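Local coordinates for protein glycosyl hydrolase family 88 (Pedobacter heparinus, PDB 3WIW) that hydrolyses unsaturated glucuronyl saccharides derived from heparin, using an alpha6/alpha6-barrel of the glycosyl hydrolase 88 family, at residues Ala46-Arg57 with Leu67-Phe78; Arg301-Ala309 with Leu357-Leu365. All coordinates share one frame; numbering follows the deposited sequence.

Both contacts lie where helix ends meet the loops and short strands of this alpha6/alpha6-barrel protein. Interaction 1 comes first and is complete before interaction 2 begins. It ties the end of helix 30-49 and the hairpin of strands 55-59 and 65-68 to the start of helix 77-89. Interaction 2 sets the start of helix 306-322 against strand 360-361. Their centres are about 20 Å apart, and their nearest atoms, about 6 Å apart, do not touch. Helix 375-392 links them: Tyr-376 meets Trp-73 of interaction 1 and Ser-307 of interaction 2. Both contacts also approach residues predicted to act in catalysis or substrate binding, Asp-116 and Arg-246 respectively.

Interaction 1: residues Ala46-Arg57 with Leu67-Phe78; sequences AAQTYTPGMNPR and LAPPRDWTTGFF
Arg-57 runs its side chain along the turn that follows strand 65-68. Its CB lies 4.2 Å from Ala-68 CB. CG and then CD pass Thr-74 OG1, with CD at 3.4 Å. CG sits anti to the backbone N (chi1 175°), and the extended chain carries the guanidinium on to Asp-72. Thr-74 CG2 lies over one face of that group. At its edge Arg-57 NH1 makes a salt bridge to Asp-72 OD2 at 2.9 Å, on the syn side but out of the carboxylate plane. NH1 also bonds OD1 weakly, so one nitrogen reaches both oxygens across planes 86° apart. Arg-57 NH1 and NH2 lie near Trp-73 NE1 (NH1 at 3.9 Å), guanidinium and ring planes 79° apart. NE pairs with Glu-369. Asp-72 OD1 accepts from Thr-74 N, which closes an Asx turn, and also from Thr-74 OG1. With an alanine replacing Asp-72, Arg-57 NH1 is likely to lose this charged mate, and Thr-74 N and OG1 their shared acceptor.

Asn-55 pairs with Ala-68 through two backbone bonds, and its ND2 gives a hydrogen bond to Thr-75 OG1 at 2.9 Å. That hydroxyl in turn donates to Ala-68 O. It and Asn-55 N grip this oxygen from opposite faces of its plane. Pro-56 CG makes a CH-pi contact over the Phe-78 ring, 3.8 Å from the centroid. Ala-46 CB packs against Phe-78 CZ.

Trp-73 lies beside Asp-116, the predicted nucleophile, and near a bound buffer molecule. The antiparallel hairpin of strands 55-59 and 65-68 thus leads into a turn at the probable active site of the alpha6/alpha6-barrel.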
loop_
_atom_site.group_PDB
_atom_site.type_symbol
_atom_site.label_atom_id
_atom_site.label_comp_id
_atom_site.label_asym_id
_atom_site.label_seq_id
_atom_site.Cartn_x
_atom_site.Cartn_y
_atom_site.Cartn_z
ATOM N N ALA A 46 16.713 -10.764 6.947
ATOM C CA ALA A 46 16.012 -11.063 5.697
ATOM C C ALA A 46 16.919 -10.852 4.481
ATOM O O ALA A 46 16.988 -11.700 3.582
ATOM C CB ALA A 46 14.766 -10.214 5.577
ATOM N N ALA A 47 17.619 -9.722 4.450
ATOM C CA ALA A 47 18.454 -9.401 3.286
ATOM C C ALA A 47 19.661 -10.349 3.161
ATOM O O ALA A 47 20.180 -10.552 2.075
ATOM C CB ALA A 47 18.893 -7.951 3.342
ATOM N N GLN A 48 20.103 -10.918 4.286
ATOM C CA GLN A 48 21.176 -11.916 4.325
ATOM C C GLN A 48 20.676 -13.278 3.853
ATOM O O GLN A 48 21.442 -14.094 3.347
ATOM C CB GLN A 48 21.706 -12.059 5.757
ATOM C CG GLN A 48 22.538 -10.865 6.233
ATOM C CD GLN A 48 22.771 -10.834 7.735
ATOM O OE1 GLN A 48 22.161 -11.590 8.506
ATOM N NE2 GLN A 48 23.648 -9.941 8.162
ATOM N N THR A 49 19.385 -13.523 4.033
ATOM C CA THR A 49 18.812 -14.846 3.811
ATOM C C THR A 49 18.192 -15.034 2.411
ATOM O O THR A 49 18.451 -16.042 1.731
ATOM C CB THR A 49 17.759 -15.129 4.904
ATOM O OG1 THR A 49 18.399 -15.113 6.185
ATOM C CG2 THR A 49 17.114 -16.479 4.718
ATOM N N TYR A 50 17.346 -14.092 1.995
ATOM C CA TYR A 50 16.685 -14.162 0.697
ATOM C C TYR A 50 17.605 -13.705 -0.432
ATOM O O TYR A 50 18.651 -13.078 -0.195
ATOM C CB TYR A 50 15.348 -13.371 0.730
ATOM C CG TYR A 50 14.476 -13.859 1.861
ATOM C CD1 TYR A 50 13.978 -15.150 1.847
ATOM C CD2 TYR A 50 14.205 -13.060 2.971
ATOM C CE1 TYR A 50 13.233 -15.645 2.894
ATOM C CE2 TYR A 50 13.449 -13.553 4.052
ATOM C CZ TYR A 50 12.973 -14.850 3.993
ATOM O OH TYR A 50 12.248 -15.373 5.041
ATOM N N THR A 51 17.224 -14.047 -1.653
ATOM C CA THR A 51 18.020 -13.753 -2.840
ATOM C C THR A 51 17.341 -12.656 -3.664
ATOM O O THR A 51 16.142 -12.745 -3.966
ATOM C CB THR A 51 18.130 -15.010 -3.703
ATOM O OG1 THR A 51 18.681 -16.084 -2.923
ATOM C CG2 THR A 51 19.035 -14.752 -4.899
ATOM N N PRO A 52 18.111 -11.623 -4.059
ATOM C CA PRO A 52 17.524 -10.572 -4.903
ATOM C C PRO A 52 16.845 -11.173 -6.134
ATOM O O PRO A 52 17.379 -12.088 -6.778
ATOM C CB PRO A 52 18.733 -9.698 -5.279
ATOM C CG PRO A 52 19.645 -9.862 -4.079
ATOM C CD PRO A 52 19.502 -11.314 -3.660
ATOM N N GLY A 53 15.637 -10.687 -6.415
ATOM C CA GLY A 53 14.837 -11.200 -7.518
ATOM C C GLY A 53 13.850 -12.289 -7.110
ATOM O O GLY A 53 13.027 -12.719 -7.925
ATOM N N MET A 54 13.945 -12.748 -5.860
ATOM C CA MET A 54 13.016 -13.724 -5.304
ATOM C C MET A 54 12.646 -13.237 -3.905
ATOM O O MET A 54 13.105 -13.756 -2.897
ATOM C CB MET A 54 13.661 -15.114 -5.266
ATOM C CG MET A 54 13.858 -15.735 -6.644
ATOM S SD MET A 54 12.294 -16.056 -7.490
ATOM C CE MET A 54 11.821 -17.636 -6.802
ATOM N N ASN A 55 11.804 -12.220 -3.860
ATOM C CA ASN A 55 11.568 -11.500 -2.621
ATOM C C ASN A 55 10.631 -12.223 -1.672
ATOM O O ASN A 55 9.710 -12.910 -2.106
ATOM C CB ASN A 55 11.034 -10.116 -2.955
ATOM C CG ASN A 55 12.051 -9.306 -3.704
ATOM O OD1 ASN A 55 13.109 -8.992 -3.154
ATOM N ND2 ASN A 55 11.794 -9.039 -4.975
ATOM N N PRO A 56 10.853 -12.078 -0.362
ATOM C CA PRO A 56 9.933 -12.731 0.581
ATOM C C PRO A 56 8.550 -12.095 0.515
ATOM O O PRO A 56 8.437 -10.866 0.546
ATOM C CB PRO A 56 10.605 -12.474 1.931
ATOM C CG PRO A 56 11.361 -11.215 1.744
ATOM C CD PRO A 56 11.876 -11.264 0.325
ATOM N N ARG A 57 7.514 -12.931 0.412
ATOM C CA ARG A 57 6.143 -12.447 0.322
ATOM C C ARG A 57 5.280 -12.771 1.545
ATOM O O ARG A 57 4.668 -11.887 2.118
ATOM C CB ARG A 57 5.462 -12.987 -0.939
ATOM C CG ARG A 57 3.984 -12.625 -1.031
ATOM C CD ARG A 57 3.370 -13.015 -2.382
ATOM N NE ARG A 57 1.919 -13.058 -2.305
ATOM C CZ ARG A 57 1.072 -12.931 -3.319
ATOM N NH1 ARG A 57 1.524 -12.637 -4.548
ATOM N NH2 ARG A 57 -0.241 -13.048 -3.091
ATOM N N LEU A 67 7.754 -16.937 -2.057
ATOM C CA LEU A 67 8.620 -15.935 -2.673
ATOM C C LEU A 67 7.933 -15.239 -3.853
ATOM O O LEU A 67 7.069 -15.828 -4.522
ATOM C CB LEU A 67 9.945 -16.574 -3.143
ATOM C CG LEU A 67 10.742 -17.308 -2.061
ATOM C CD1 LEU A 67 11.914 -18.046 -2.659
ATOM C CD2 LEU A 67 11.197 -16.311 -1.000
ATOM N N ALA A 68 8.334 -13.992 -4.100
ATOM C CA ALA A 68 7.752 -13.145 -5.134
ATOM C C ALA A 68 8.819 -12.848 -6.192
ATOM O O ALA A 68 9.663 -11.970 -6.006
ATOM C CB ALA A 68 7.257 -11.854 -4.522
ATOM N N PRO A 69 8.793 -13.573 -7.315
ATOM C CA PRO A 69 9.676 -13.241 -8.445
ATOM C C PRO A 69 9.243 -11.908 -9.106
ATOM O O PRO A 69 8.250 -11.297 -8.706
ATOM C CB PRO A 69 9.476 -14.435 -9.394
ATOM C CG PRO A 69 8.059 -14.851 -9.135
ATOM C CD PRO A 69 7.848 -14.662 -7.643
ATOM N N PRO A 70 9.972 -11.455 -10.139
ATOM C CA PRO A 70 9.699 -10.103 -10.653
ATOM C C PRO A 70 8.305 -9.891 -11.236
ATOM O O PRO A 70 7.840 -8.759 -11.267
ATOM C CB PRO A 70 10.793 -9.907 -11.707
ATOM C CG PRO A 70 11.947 -10.767 -11.182
ATOM C CD PRO A 70 11.250 -11.993 -10.657
ATOM N N ARG A 71 7.650 -10.968 -11.668
ATOM C CA ARG A 71 6.287 -10.890 -12.195
ATOM C C ARG A 71 5.216 -10.721 -11.115
ATOM O O ARG A 71 4.073 -10.367 -11.408
ATOM C CB ARG A 71 5.969 -12.153 -12.994
ATOM C CG ARG A 71 5.838 -13.385 -12.123
ATOM C CD ARG A 71 5.300 -14.570 -12.892
ATOM N NE ARG A 71 5.304 -15.766 -12.062
ATOM C CZ ARG A 71 6.366 -16.543 -11.880
ATOM N NH1 ARG A 71 6.281 -17.614 -11.104
ATOM N NH2 ARG A 71 7.516 -16.248 -12.473
ATOM N N ASP A 72 5.578 -10.991 -9.869
ATOM C CA ASP A 72 4.612 -10.997 -8.755
ATOM C C ASP A 72 4.292 -9.568 -8.325
ATOM O O ASP A 72 5.200 -8.760 -8.107
ATOM C CB ASP A 72 5.230 -11.803 -7.608
ATOM C CG ASP A 72 4.325 -11.962 -6.406
ATOM O OD1 ASP A 72 4.054 -10.969 -5.721
ATOM O OD2 ASP A 72 3.977 -13.116 -6.080
ATOM N N TRP A 73 3.011 -9.255 -8.138
ATOM C CA TRP A 73 2.625 -7.877 -7.840
ATOM C C TRP A 73 3.207 -7.322 -6.538
ATOM O O TRP A 73 3.255 -6.093 -6.351
ATOM C CB TRP A 73 1.108 -7.726 -7.822
ATOM C CG TRP A 73 0.414 -8.187 -6.550
ATOM C CD1 TRP A 73 -0.035 -9.444 -6.271
ATOM C CD2 TRP A 73 0.052 -7.369 -5.426
ATOM N NE1 TRP A 73 -0.672 -9.457 -5.033
ATOM C CE2 TRP A 73 -0.629 -8.192 -4.500
ATOM C CE3 TRP A 73 0.229 -6.011 -5.122
ATOM C CZ2 TRP A 73 -1.123 -7.709 -3.277
ATOM C CZ3 TRP A 73 -0.259 -5.527 -3.916
ATOM C CH2 TRP A 73 -0.927 -6.378 -3.000
ATOM N N THR A 74 3.629 -8.208 -5.632
ATOM C CA THR A 74 4.161 -7.775 -4.357
ATOM C C THR A 74 5.678 -7.674 -4.373
ATOM O O THR A 74 6.261 -7.363 -3.350
ATOM C CB THR A 74 3.790 -8.746 -3.194
ATOM O OG1 THR A 74 4.594 -9.935 -3.291
ATOM C CG2 THR A 74 2.296 -9.107 -3.198
ATOM N N THR A 75 6.325 -7.908 -5.521
ATOM C CA THR A 75 7.764 -8.109 -5.511
ATOM C C THR A 75 8.561 -6.847 -5.109
ATOM O O THR A 75 9.685 -6.942 -4.601
ATOM C CB THR A 75 8.225 -8.670 -6.868
ATOM O OG1 THR A 75 9.531 -9.230 -6.725
ATOM C CG2 THR A 75 8.238 -7.592 -7.950
ATOM N N GLY A 76 8.000 -5.668 -5.353
ATOM C CA GLY A 76 8.675 -4.426 -5.022
ATOM C C GLY A 76 8.647 -4.048 -3.559
ATOM O O GLY A 76 9.417 -3.161 -3.156
ATOM N N PHE A 77 7.776 -4.663 -2.746
ATOM C CA PHE A 77 7.628 -4.219 -1.365
ATOM C C PHE A 77 8.863 -4.450 -0.498
ATOM O O PHE A 77 9.251 -3.561 0.241
ATOM C CB PHE A 77 6.400 -4.845 -0.701
ATOM C CG PHE A 77 5.104 -4.328 -1.268
ATOM C CD1 PHE A 77 4.739 -2.985 -1.099
ATOM C CD2 PHE A 77 4.250 -5.176 -1.965
ATOM C CE1 PHE A 77 3.529 -2.494 -1.583
ATOM C CE2 PHE A 77 3.038 -4.697 -2.477
ATOM C CZ PHE A 77 2.680 -3.348 -2.300
ATOM N N PHE A 78 9.490 -5.623 -0.572
ATOM C CA PHE A 78 10.662 -5.903 0.263
ATOM C C PHE A 78 11.820 -4.908 0.022
ATOM O O PHE A 78 12.305 -4.317 0.985
ATOM C CB PHE A 78 11.114 -7.340 0.124
ATOM C CG PHE A 78 12.295 -7.675 0.978
ATOM C CD1 PHE A 78 12.191 -7.671 2.371
ATOM C CD2 PHE A 78 13.510 -7.990 0.398
ATOM C CE1 PHE A 78 13.282 -7.982 3.160
ATOM C CE2 PHE A 78 14.612 -8.304 1.174
ATOM C CZ PHE A 78 14.506 -8.306 2.564
#

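Interaction 2: residues Arg301-Ala309 with Leu357-Leu365; sequences RSPRDASAA and LKHSVGALL
A helix N-cap of the alpha6/alpha6-barrel is held here against strand 360-361. Asp-305 is the capping residue of helix 306-322. Its CG stands anti to the backbone N (chi1 -179°), which brings OD1 to the start of the helix, within bonding distance of Val-361 N. OD1 accepts from Ser-307 OG at 2.8 Å and from Val-361 N at 3.0 Å, and the two donors reach it from opposite faces of the carboxylate plane. The capping bond from Ser-307 N to OD1 is weak.

The other carboxylate oxygen, OD2, forms a salt bridge with Arg-246, a predicted substrate-binding residue. Arg-246 also bonds Ser-307 OG and the backbone oxygens of Val-361 and Gly-362. Asp-305 thus probably acts as a second-shell residue that positions this arginine.

The backbones meet as well. Ala-306 N gives a nearly straight bond to His-359 O, 2.8 Å long. Ala-306 CB rests on Lys-358 O at 3.3 Å. Ser-307 N makes a weak bond to Ser-360 OG. Before the cap in the chain, the contact is apolar. Pro-303 CB faces Val-361 CG2, and Pro-303 CG touches Leu-364 CD1 at 3.8 Å, the two side chains crossing at about a right angle.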
loop_
_atom_site.group_PDB
_atom_site.type_symbol
_atom_site.label_atom_id
_atom_site.label_comp_id
_atom_site.label_asym_id
_atom_site.label_seq_id
_atom_site.Cartn_x
_atom_site.Cartn_y
_atom_site.Cartn_z
ATOM N N ARG A 301 -14.595 -13.143 16.429
ATOM C CA ARG A 301 -13.663 -14.188 16.012
ATOM C C ARG A 301 -13.146 -14.059 14.581
ATOM O O ARG A 301 -12.323 -14.860 14.139
ATOM C CB ARG A 301 -14.287 -15.563 16.198
ATOM C CG ARG A 301 -14.438 -15.957 17.674
ATOM C CD ARG A 301 -14.928 -17.393 17.842
ATOM N NE ARG A 301 -14.058 -18.358 17.161
ATOM C CZ ARG A 301 -14.403 -19.621 16.925
ATOM N NH1 ARG A 301 -13.565 -20.448 16.317
ATOM N NH2 ARG A 301 -15.593 -20.057 17.311
ATOM N N SER A 302 -13.615 -13.061 13.844
ATOM C CA SER A 302 -13.178 -12.877 12.465
ATOM C C SER A 302 -11.672 -12.563 12.414
ATOM O O SER A 302 -11.177 -11.758 13.215
ATOM C CB SER A 302 -13.978 -11.732 11.872
ATOM O OG SER A 302 -13.472 -11.394 10.609
ATOM N N PRO A 303 -10.931 -13.178 11.465
ATOM C CA PRO A 303 -9.511 -12.812 11.309
ATOM C C PRO A 303 -9.316 -11.316 11.073
ATOM O O PRO A 303 -10.061 -10.685 10.298
ATOM C CB PRO A 303 -9.084 -13.598 10.069
ATOM C CG PRO A 303 -10.004 -14.774 10.064
ATOM C CD PRO A 303 -11.326 -14.262 10.558
ATOM N N ARG A 304 -8.315 -10.749 11.746
ATOM C CA ARG A 304 -7.914 -9.346 11.531
ATOM C C ARG A 304 -6.972 -9.225 10.342
ATOM O O ARG A 304 -6.352 -10.209 9.920
ATOM C CB ARG A 304 -7.177 -8.815 12.765
ATOM C CG ARG A 304 -7.952 -9.028 14.050
ATOM C CD ARG A 304 -9.362 -8.407 13.990
ATOM N NE ARG A 304 -9.920 -8.376 15.335
ATOM C CZ ARG A 304 -9.588 -7.479 16.271
ATOM N NH1 ARG A 304 -10.064 -7.590 17.519
ATOM N NH2 ARG A 304 -8.749 -6.491 15.981
ATOM N N ASP A 305 -6.844 -8.020 9.814
ATOM C CA ASP A 305 -5.918 -7.818 8.709
ATOM C C ASP A 305 -4.974 -6.672 9.049
ATOM O O ASP A 305 -5.297 -5.466 8.840
ATOM C CB ASP A 305 -6.690 -7.534 7.411
ATOM C CG ASP A 305 -5.774 -7.350 6.216
ATOM O OD1 ASP A 305 -4.592 -7.800 6.287
ATOM O OD2 ASP A 305 -6.222 -6.767 5.196
ATOM N N ALA A 306 -3.796 -7.043 9.546
ATOM C CA ALA A 306 -2.798 -6.052 9.926
ATOM C C ALA A 306 -2.412 -5.155 8.744
ATOM O O ALA A 306 -2.134 -3.977 8.949
ATOM C CB ALA A 306 -1.560 -6.710 10.505
ATOM N N SER A 307 -2.382 -5.682 7.513
ATOM C CA SER A 307 -1.967 -4.877 6.363
ATOM C C SER A 307 -2.915 -3.693 6.186
ATOM O O SER A 307 -2.472 -2.566 5.938
ATOM C CB SER A 307 -1.879 -5.736 5.098
ATOM O OG SER A 307 -3.149 -6.133 4.615
ATOM N N ALA A 308 -4.220 -3.926 6.337
ATOM C CA ALA A 308 -5.191 -2.834 6.257
ATOM C C ALA A 308 -4.914 -1.795 7.347
ATOM O O ALA A 308 -5.004 -0.583 7.094
ATOM C CB ALA A 308 -6.619 -3.362 6.356
ATOM N N ALA A 309 -4.652 -2.258 8.579
ATOM C CA ALA A 309 -4.336 -1.342 9.685
ATOM C C ALA A 309 -3.121 -0.489 9.342
ATOM O O ALA A 309 -3.130 0.711 9.615
ATOM C CB ALA A 309 -4.077 -2.096 10.963
ATOM N N LEU A 357 5.760 -7.746 10.832
ATOM C CA LEU A 357 4.435 -7.907 11.430
ATOM C C LEU A 357 3.841 -9.287 11.178
ATOM O O LEU A 357 4.245 -10.011 10.256
ATOM C CB LEU A 357 3.471 -6.876 10.860
ATOM C CG LEU A 357 3.742 -5.411 11.178
ATOM C CD1 LEU A 357 2.614 -4.553 10.602
ATOM C CD2 LEU A 357 3.875 -5.184 12.668
ATOM N N LYS A 358 2.867 -9.630 12.016
ATOM C CA LYS A 358 2.068 -10.846 11.867
ATOM C C LYS A 358 0.620 -10.503 11.500
ATOM O O LYS A 358 0.221 -9.330 11.514
ATOM C CB LYS A 358 2.081 -11.599 13.192
ATOM C CG LYS A 358 3.475 -12.074 13.580
ATOM C CD LYS A 358 3.509 -12.686 14.991
ATOM C CE LYS A 358 3.385 -11.638 16.102
ATOM N NZ LYS A 358 3.189 -12.289 17.443
ATOM N N HIS A 359 -0.169 -11.518 11.148
ATOM C CA HIS A 359 -1.649 -11.387 11.130
ATOM C C HIS A 359 -2.251 -10.522 10.018
ATOM O O HIS A 359 -3.139 -9.708 10.293
ATOM C CB HIS A 359 -2.212 -10.923 12.485
ATOM C CG HIS A 359 -1.715 -11.706 13.658
ATOM N ND1 HIS A 359 -1.805 -13.080 13.742
ATOM C CD2 HIS A 359 -1.140 -11.294 14.813
ATOM C CE1 HIS A 359 -1.311 -13.478 14.903
ATOM N NE2 HIS A 359 -0.873 -12.411 15.557
ATOM N N SER A 360 -1.769 -10.678 8.784
ATOM C CA SER A 360 -2.485 -10.143 7.623
ATOM C C SER A 360 -3.338 -11.213 6.947
ATOM O O SER A 360 -3.161 -12.414 7.199
ATOM C CB SER A 360 -1.529 -9.516 6.606
ATOM O OG SER A 360 -1.019 -8.303 7.125
ATOM N N VAL A 361 -4.263 -10.764 6.098
ATOM C CA VAL A 361 -5.115 -11.694 5.346
ATOM C C VAL A 361 -5.066 -11.293 3.875
ATOM O O VAL A 361 -5.508 -10.183 3.512
ATOM C CB VAL A 361 -6.577 -11.639 5.851
ATOM C CG1 VAL A 361 -7.499 -12.504 4.971
ATOM C CG2 VAL A 361 -6.676 -12.093 7.303
ATOM N N GLY A 362 -4.537 -12.187 3.031
ATOM C CA GLY A 362 -4.450 -11.911 1.605
ATOM C C GLY A 362 -5.804 -11.984 0.911
ATOM O O GLY A 362 -6.305 -10.984 0.389
ATOM N N ALA A 363 -6.414 -13.171 0.888
ATOM C CA ALA A 363 -7.688 -13.363 0.195
ATOM C C ALA A 363 -8.441 -14.501 0.864
ATOM O O ALA A 363 -8.316 -15.679 0.482
ATOM C CB ALA A 363 -7.467 -13.618 -1.330
ATOM N N LEU A 364 -9.260 -14.161 1.859
ATOM C CA LEU A 364 -9.821 -15.185 2.739
ATOM C C LEU A 364 -10.737 -16.159 1.997
ATOM O O LEU A 364 -10.683 -17.368 2.226
ATOM C CB LEU A 364 -10.558 -14.532 3.905
ATOM C CG LEU A 364 -10.947 -15.496 5.014
ATOM C CD1 LEU A 364 -10.610 -14.855 6.358
ATOM C CD2 LEU A 364 -12.402 -15.826 4.915
ATOM N N LEU A 365 -11.570 -15.640 1.096
ATOM C CA LEU A 365 -12.520 -16.512 0.405
ATOM C C LEU A 365 -11.836 -17.431 -0.604
ATOM O O LEU A 365 -12.469 -18.346 -1.139
ATOM C CB LEU A 365 -13.637 -15.717 -0.274
ATOM C CG LEU A 365 -14.575 -14.933 0.647
ATOM C CD1 LEU A 365 -15.824 -14.463 -0.112
ATOM C CD2 LEU A 365 -14.988 -15.690 1.891
#